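PDB 3L4E: uncharacterized peptidase Lmo0363 from Listeria monocytogenes, which probably acts as a serine-type peptidase of the S51 family, cleaving peptide bonds, although its substrates remain uncharacterised. Local coordinates for residues G118-A123 with T158-N163; Q134-T139 with T165-I170. One frame throughout, in Å; residues are numbered along the deposited sequence. Where two conformers were deposited one is given.

Contact 1 (G118-A123 with T158-N163); sequences GESAGA and TLPHYN
With OG of Ser120 anti to its own carbonyl carbon (chi1 -68°) and the ring of His161 turned the same way from its backbone (chi1 -45°), the two side chains approach each other across the contact. Ser120 OG comes obliquely to the imidazole and stands 3.1 Å from His161 NE2 in the one of two deposited serine conformers described here. Ser120 OG is hydrogen-bonded to the backbone oxygen of Ser9, and His161 ND1 to the side-chain amide of Asn189; these bonds probably help fix the two groups. Pro160 packs against both: its CB lies 3.9 Å from Ser120 OG and also 4.1 Å above one face of the His161 ring, displaced toward the rim, while its CG meets Ser120 CA. Further along, Ala123 CB and Thr158 CG2 touch at 4.1 Å. Ser120 itself sits at the sharp turn between strand 115-119 and helix 121-124. Flanked by Gly118 and Gly122, this strained strand-to-helix turn fits a GxSxG nucleophile elbow, consistent with Ser120 and His161 being the catalytic serine and histidine of the S51 charge-relay system.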
loop_
_atom_site.group_PDB
_atom_site.type_symbol
_atom_site.label_atom_id
_atom_site.label_comp_id
_atom_site.label_asym_id
_atom_site.label_seq_id
_atom_site.Cartn_x
_atom_site.Cartn_y
_atom_site.Cartn_z
ATOM N N GLY A 118 0.959 2.617 2.292
ATOM C CA GLY A 118 0.257 1.679 1.432
ATOM C C GLY A 118 -1.037 2.237 0.890
ATOM O O GLY A 118 -1.938 2.570 1.667
ATOM N N GLU A 119 -1.133 2.330 -0.435
ATOM C CA GLU A 119 -2.320 2.867 -1.093
ATOM C C GLU A 119 -3.142 1.772 -1.749
ATOM O O GLU A 119 -2.642 1.060 -2.624
ATOM C CB GLU A 119 -1.921 3.865 -2.171
ATOM C CG GLU A 119 -3.103 4.365 -2.988
ATOM C CD GLU A 119 -2.664 5.281 -4.102
ATOM O OE1 GLU A 119 -2.894 6.493 -3.978
ATOM O OE2 GLU A 119 -2.068 4.801 -5.089
ATOM N N SER A 120 -4.403 1.658 -1.335
ATOM C CA SER A 120 -5.315 0.645 -1.867
ATOM C C SER A 120 -4.674 -0.743 -1.844
ATOM O O SER A 120 -4.477 -1.299 -0.769
ATOM C CB SER A 120 -5.809 1.042 -3.257
ATOM O OG SER A 120 -6.643 2.183 -3.163
ATOM N N ALA A 121 -4.346 -1.305 -3.005
ATOM C CA ALA A 121 -3.634 -2.596 -3.044
ATOM C C ALA A 121 -2.476 -2.643 -2.029
ATOM O O ALA A 121 -2.239 -3.669 -1.375
ATOM C CB ALA A 121 -3.104 -2.883 -4.448
ATOM N N GLY A 122 -1.755 -1.533 -1.896
ATOM C CA GLY A 122 -0.624 -1.476 -0.981
ATOM C C GLY A 122 -1.048 -1.505 0.478
ATOM O O GLY A 122 -0.271 -1.905 1.351
ATOM N N ALA A 123 -2.279 -1.077 0.749
ATOM C CA ALA A 123 -2.870 -1.254 2.080
ATOM C C ALA A 123 -3.421 -2.666 2.267
ATOM O O ALA A 123 -3.287 -3.260 3.339
ATOM C CB ALA A 123 -3.985 -0.234 2.320
ATOM N N THR A 158 -7.898 -4.223 5.565
ATOM C CA THR A 158 -8.267 -2.901 5.078
ATOM C C THR A 158 -9.067 -3.000 3.790
ATOM O O THR A 158 -8.678 -3.704 2.857
ATOM C CB THR A 158 -7.027 -2.026 4.864
ATOM O OG1 THR A 158 -6.276 -1.967 6.083
ATOM C CG2 THR A 158 -7.419 -0.619 4.434
ATOM N N LEU A 159 -10.192 -2.296 3.750
ATOM C CA LEU A 159 -11.068 -2.299 2.583
ATOM C C LEU A 159 -11.150 -0.886 2.015
ATOM O O LEU A 159 -11.866 -0.043 2.544
ATOM C CB LEU A 159 -12.454 -2.810 2.963
ATOM C CG LEU A 159 -13.463 -2.922 1.825
ATOM C CD1 LEU A 159 -12.946 -3.849 0.733
ATOM C CD2 LEU A 159 -14.787 -3.422 2.372
ATOM N N PRO A 160 -10.403 -0.620 0.936
ATOM C CA PRO A 160 -10.311 0.760 0.446
ATOM C C PRO A 160 -11.481 1.150 -0.449
ATOM O O PRO A 160 -12.228 0.288 -0.937
ATOM C CB PRO A 160 -9.008 0.754 -0.357
ATOM C CG PRO A 160 -8.918 -0.646 -0.878
ATOM C CD PRO A 160 -9.537 -1.543 0.178
ATOM N N HIS A 161 -11.625 2.457 -0.649
ATOM C CA HIS A 161 -12.732 3.035 -1.404
ATOM C C HIS A 161 -14.092 2.678 -0.791
ATOM O O HIS A 161 -15.074 2.567 -1.518
ATOM C CB HIS A 161 -12.698 2.602 -2.879
ATOM C CG HIS A 161 -11.342 2.671 -3.519
ATOM N ND1 HIS A 161 -10.635 3.848 -3.650
ATOM C CD2 HIS A 161 -10.577 1.711 -4.091
ATOM C CE1 HIS A 161 -9.489 3.608 -4.263
ATOM N NE2 HIS A 161 -9.427 2.317 -4.541
ATOM N N TYR A 162 -14.155 2.502 0.530
ATOM C CA TYR A 162 -15.389 2.017 1.170
ATOM C C TYR A 162 -16.583 2.934 0.941
ATOM O O TYR A 162 -16.526 4.132 1.227
ATOM C CB TYR A 162 -15.211 1.771 2.674
ATOM C CG TYR A 162 -16.482 1.258 3.335
ATOM C CD1 TYR A 162 -16.883 -0.065 3.177
ATOM C CD2 TYR A 162 -17.285 2.096 4.100
ATOM C CE1 TYR A 162 -18.044 -0.536 3.769
ATOM C CE2 TYR A 162 -18.448 1.631 4.700
ATOM C CZ TYR A 162 -18.823 0.314 4.533
ATOM O OH TYR A 162 -19.981 -0.156 5.120
ATOM N N ASN A 163 -17.666 2.348 0.441
ATOM C CA ASN A 163 -18.888 3.088 0.127
ATOM C C ASN A 163 -18.602 4.291 -0.770
ATOM O O ASN A 163 -19.353 5.268 -0.781
ATOM C CB ASN A 163 -19.612 3.520 1.403
ATOM C CG ASN A 163 -21.101 3.707 1.191
ATOM O OD1 ASN A 163 -21.700 3.070 0.324
ATOM N ND2 ASN A 163 -21.706 4.582 1.987
#

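Contact 2 (Q134-T139 with T165-I170); sequences QTMDST and TPFKEI. With SO4 (sulfate ion), chain C.
Met136 and Phe167 run across each other at about a right angle and make a Met-aromatic contact, here with selenium in place of sulfur because residue 136 is selenomethionine. In the conformer described, one of two deposited, the chain leaves the backbone extended, CG anti to N, and then bends at its last torsion (chi3 -63°). The bend brings the methyl group to the phenyl ring: CE of Met136 lies 3.5 Å from CD1 of Phe167, approaching obliquely. Selenium stands farther out, Met136 SE being 4.5 Å from the centroid of the Phe167 ring and 29° off the ring normal. Nearer the backbone, Met136 CG comes to 3.9 Å from Phe167 CE1, which makes the contact a sequence of three atoms, CG, SE and CE, laid against one side of the ring. Phe167 occupies the N-cap position of helix 168-177, and its ring also stacks on that of His161.

A second apolar layer comes from Ile170, in the first turn of that helix. Its CG2 branch touches Met136 CB at 4.1 Å, while its longer branch ends with CD1 3.8 Å from the backbone oxygen of Thr135. The side chains of Thr135 and Ile170 lie alongside each other, running in opposite senses, with Thr135 OG1 4.0 Å from Ile170 CG2.

On the loop 134-139, Ser138 N donates to O3 of a sulfate, probably from the crystallisation liquor, which Asn89 also binds. The polar tie between loop and helix is made by one water, hydrogen-bonded to Thr135 OG1 at 2.8 Å and donating to the backbone oxygen of Ile170, also at 2.8 Å.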
loop_
_atom_site.group_PDB
_atom_site.type_symbol
_atom_site.label_atom_id
_atom_site.label_comp_id
_atom_site.label_asym_id
_atom_site.label_seq_id
_atom_site.Cartn_x
_atom_site.Cartn_y
_atom_site.Cartn_z
ATOM N N GLN A 134 -10.869 -10.074 -3.937
ATOM C CA GLN A 134 -10.981 -10.651 -5.280
ATOM C C GLN A 134 -12.148 -10.150 -6.140
ATOM O O GLN A 134 -12.118 -10.303 -7.363
ATOM C CB GLN A 134 -10.995 -12.183 -5.224
ATOM C CG GLN A 134 -12.180 -12.777 -4.497
ATOM C CD GLN A 134 -11.992 -14.253 -4.238
ATOM O OE1 GLN A 134 -11.898 -14.684 -3.090
ATOM N NE2 GLN A 134 -11.917 -15.037 -5.309
ATOM N N THR A 135 -13.176 -9.573 -5.525
ATOM C CA THR A 135 -14.257 -8.983 -6.315
ATOM C C THR A 135 -13.917 -7.563 -6.781
ATOM O O THR A 135 -14.611 -7.001 -7.630
ATOM C CB THR A 135 -15.632 -8.999 -5.583
ATOM O OG1 THR A 135 -15.511 -8.352 -4.310
ATOM C CG2 THR A 135 -16.128 -10.425 -5.381
HETATM N N MSE A 136 -12.855 -6.978 -6.241
HETATM C CA MSE A 136 -12.420 -5.680 -6.738
HETATM C C MSE A 136 -11.283 -5.844 -7.732
HETATM O O MSE A 136 -11.266 -5.209 -8.789
HETATM C CB MSE A 136 -11.980 -4.758 -5.602
HETATM C CG MSE A 136 -11.364 -3.451 -6.109
HETATM SE SE MSE A 136 -10.799 -2.226 -4.711
HETATM C CE MSE A 136 -12.559 -1.900 -3.921
ATOM N N ASP A 137 -10.325 -6.694 -7.386
ATOM C CA ASP A 137 -9.169 -6.894 -8.251
ATOM C C ASP A 137 -9.188 -8.302 -8.829
ATOM O O ASP A 137 -9.298 -9.271 -8.081
ATOM C CB ASP A 137 -7.873 -6.721 -7.458
ATOM C CG ASP A 137 -7.677 -5.315 -6.941
ATOM O OD1 ASP A 137 -8.432 -4.406 -7.353
ATOM O OD2 ASP A 137 -6.755 -5.125 -6.117
ATOM N N SER A 138 -9.050 -8.428 -10.145
ATOM C CA SER A 138 -9.117 -9.744 -10.787
ATOM C C SER A 138 -7.883 -10.628 -10.564
ATOM O O SER A 138 -6.749 -10.188 -10.750
ATOM C CB SER A 138 -9.364 -9.605 -12.287
ATOM O OG SER A 138 -9.350 -10.884 -12.906
ATOM N N THR A 139 -8.117 -11.883 -10.190
ATOM C CA THR A 139 -7.029 -12.838 -9.998
ATOM C C THR A 139 -6.441 -13.319 -11.324
ATOM O O THR A 139 -5.380 -13.949 -11.343
ATOM C CB THR A 139 -7.481 -14.067 -9.191
ATOM O OG1 THR A 139 -8.506 -14.755 -9.912
ATOM C CG2 THR A 139 -8.013 -13.655 -7.825
ATOM N N THR A 165 -18.196 5.395 -4.675
ATOM C CA THR A 165 -18.350 5.104 -6.095
ATOM C C THR A 165 -16.958 5.124 -6.722
ATOM O O THR A 165 -16.122 5.932 -6.323
ATOM C CB THR A 165 -19.247 6.167 -6.766
ATOM O OG1 THR A 165 -20.485 6.274 -6.048
ATOM C CG2 THR A 165 -19.537 5.810 -8.216
ATOM N N PRO A 166 -16.687 4.229 -7.693
ATOM C CA PRO A 166 -17.533 3.172 -8.261
ATOM C C PRO A 166 -17.348 1.822 -7.578
ATOM O O PRO A 166 -17.409 0.790 -8.250
ATOM C CB PRO A 166 -17.022 3.055 -9.706
ATOM C CG PRO A 166 -15.936 4.102 -9.857
ATOM C CD PRO A 166 -15.461 4.396 -8.484
ATOM N N PHE A 167 -17.123 1.824 -6.270
ATOM C CA PHE A 167 -16.922 0.585 -5.532
ATOM C C PHE A 167 -17.978 0.417 -4.451
ATOM O O PHE A 167 -17.757 -0.281 -3.462
ATOM C CB PHE A 167 -15.528 0.564 -4.896
ATOM C CG PHE A 167 -14.411 0.725 -5.885
ATOM C CD1 PHE A 167 -13.999 -0.344 -6.664
ATOM C CD2 PHE A 167 -13.769 1.945 -6.034
ATOM C CE1 PHE A 167 -12.970 -0.199 -7.577
ATOM C CE2 PHE A 167 -12.744 2.096 -6.945
ATOM C CZ PHE A 167 -12.342 1.022 -7.716
ATOM N N LYS A 168 -19.128 1.062 -4.634
ATOM C CA LYS A 168 -20.173 1.007 -3.622
ATOM C C LYS A 168 -20.696 -0.413 -3.430
ATOM O O LYS A 168 -20.564 -0.981 -2.347
ATOM C CB LYS A 168 -21.309 1.988 -3.929
ATOM C CG LYS A 168 -21.078 3.382 -3.362
ATOM C CD LYS A 168 -22.326 4.238 -3.470
ATOM C CE LYS A 168 -22.102 5.623 -2.886
ATOM N NZ LYS A 168 -23.353 6.435 -2.944
ATOM N N GLU A 169 -21.272 -0.996 -4.474
ATOM C CA GLU A 169 -21.821 -2.341 -4.333
ATOM C C GLU A 169 -20.737 -3.364 -4.008
ATOM O O GLU A 169 -20.954 -4.267 -3.201
ATOM C CB GLU A 169 -22.646 -2.764 -5.557
ATOM C CG GLU A 169 -22.259 -2.105 -6.871
ATOM C CD GLU A 169 -23.230 -2.449 -7.989
ATOM O OE1 GLU A 169 -24.096 -3.325 -7.774
ATOM O OE2 GLU A 169 -23.133 -1.846 -9.080
ATOM N N ILE A 170 -19.565 -3.204 -4.618
ATOM C CA ILE A 170 -18.440 -4.101 -4.357
ATOM C C ILE A 170 -18.068 -4.132 -2.882
ATOM O O ILE A 170 -18.000 -5.201 -2.274
ATOM C CB ILE A 170 -17.200 -3.731 -5.190
ATOM C CG1 ILE A 170 -17.407 -4.133 -6.653
ATOM C CG2 ILE A 170 -15.953 -4.401 -4.614
ATOM C CD1 ILE A 170 -16.315 -3.656 -7.579
HETATM S S SO4 C . -8.366 -5.606 -12.519
HETATM O O1 SO4 C . -7.965 -6.721 -13.370
HETATM O O2 SO4 C . -8.575 -4.414 -13.333
HETATM O O3 SO4 C . -9.603 -5.958 -11.835
HETATM O O4 SO4 C . -7.322 -5.345 -11.528
HETATM O O HOH W 1 -18.085 -7.758 -3.394
#

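The two contacts illustrate how chemistry follows place in the fold. Contact 1 is largely buried, its centre about 8 Å from that of the chain, and joins the main sheet's strand-to-helix turn to the end of strand 157-159 and the loop after it. Contact 2 lies at the surface, its centre about 17 Å from that of the chain, where a loop meets the start of helix 168-177, the helix that follows strand 157-159. Polar groups gathered at a probable catalytic pair mark the first; a selenomethionine, an aromatic ring and an isoleucine, with one bridging water, mark the second. Yet they touch: His161 CB packs 3.4 Å from Phe167 CD2, placing contact 2 directly beside the putative active site.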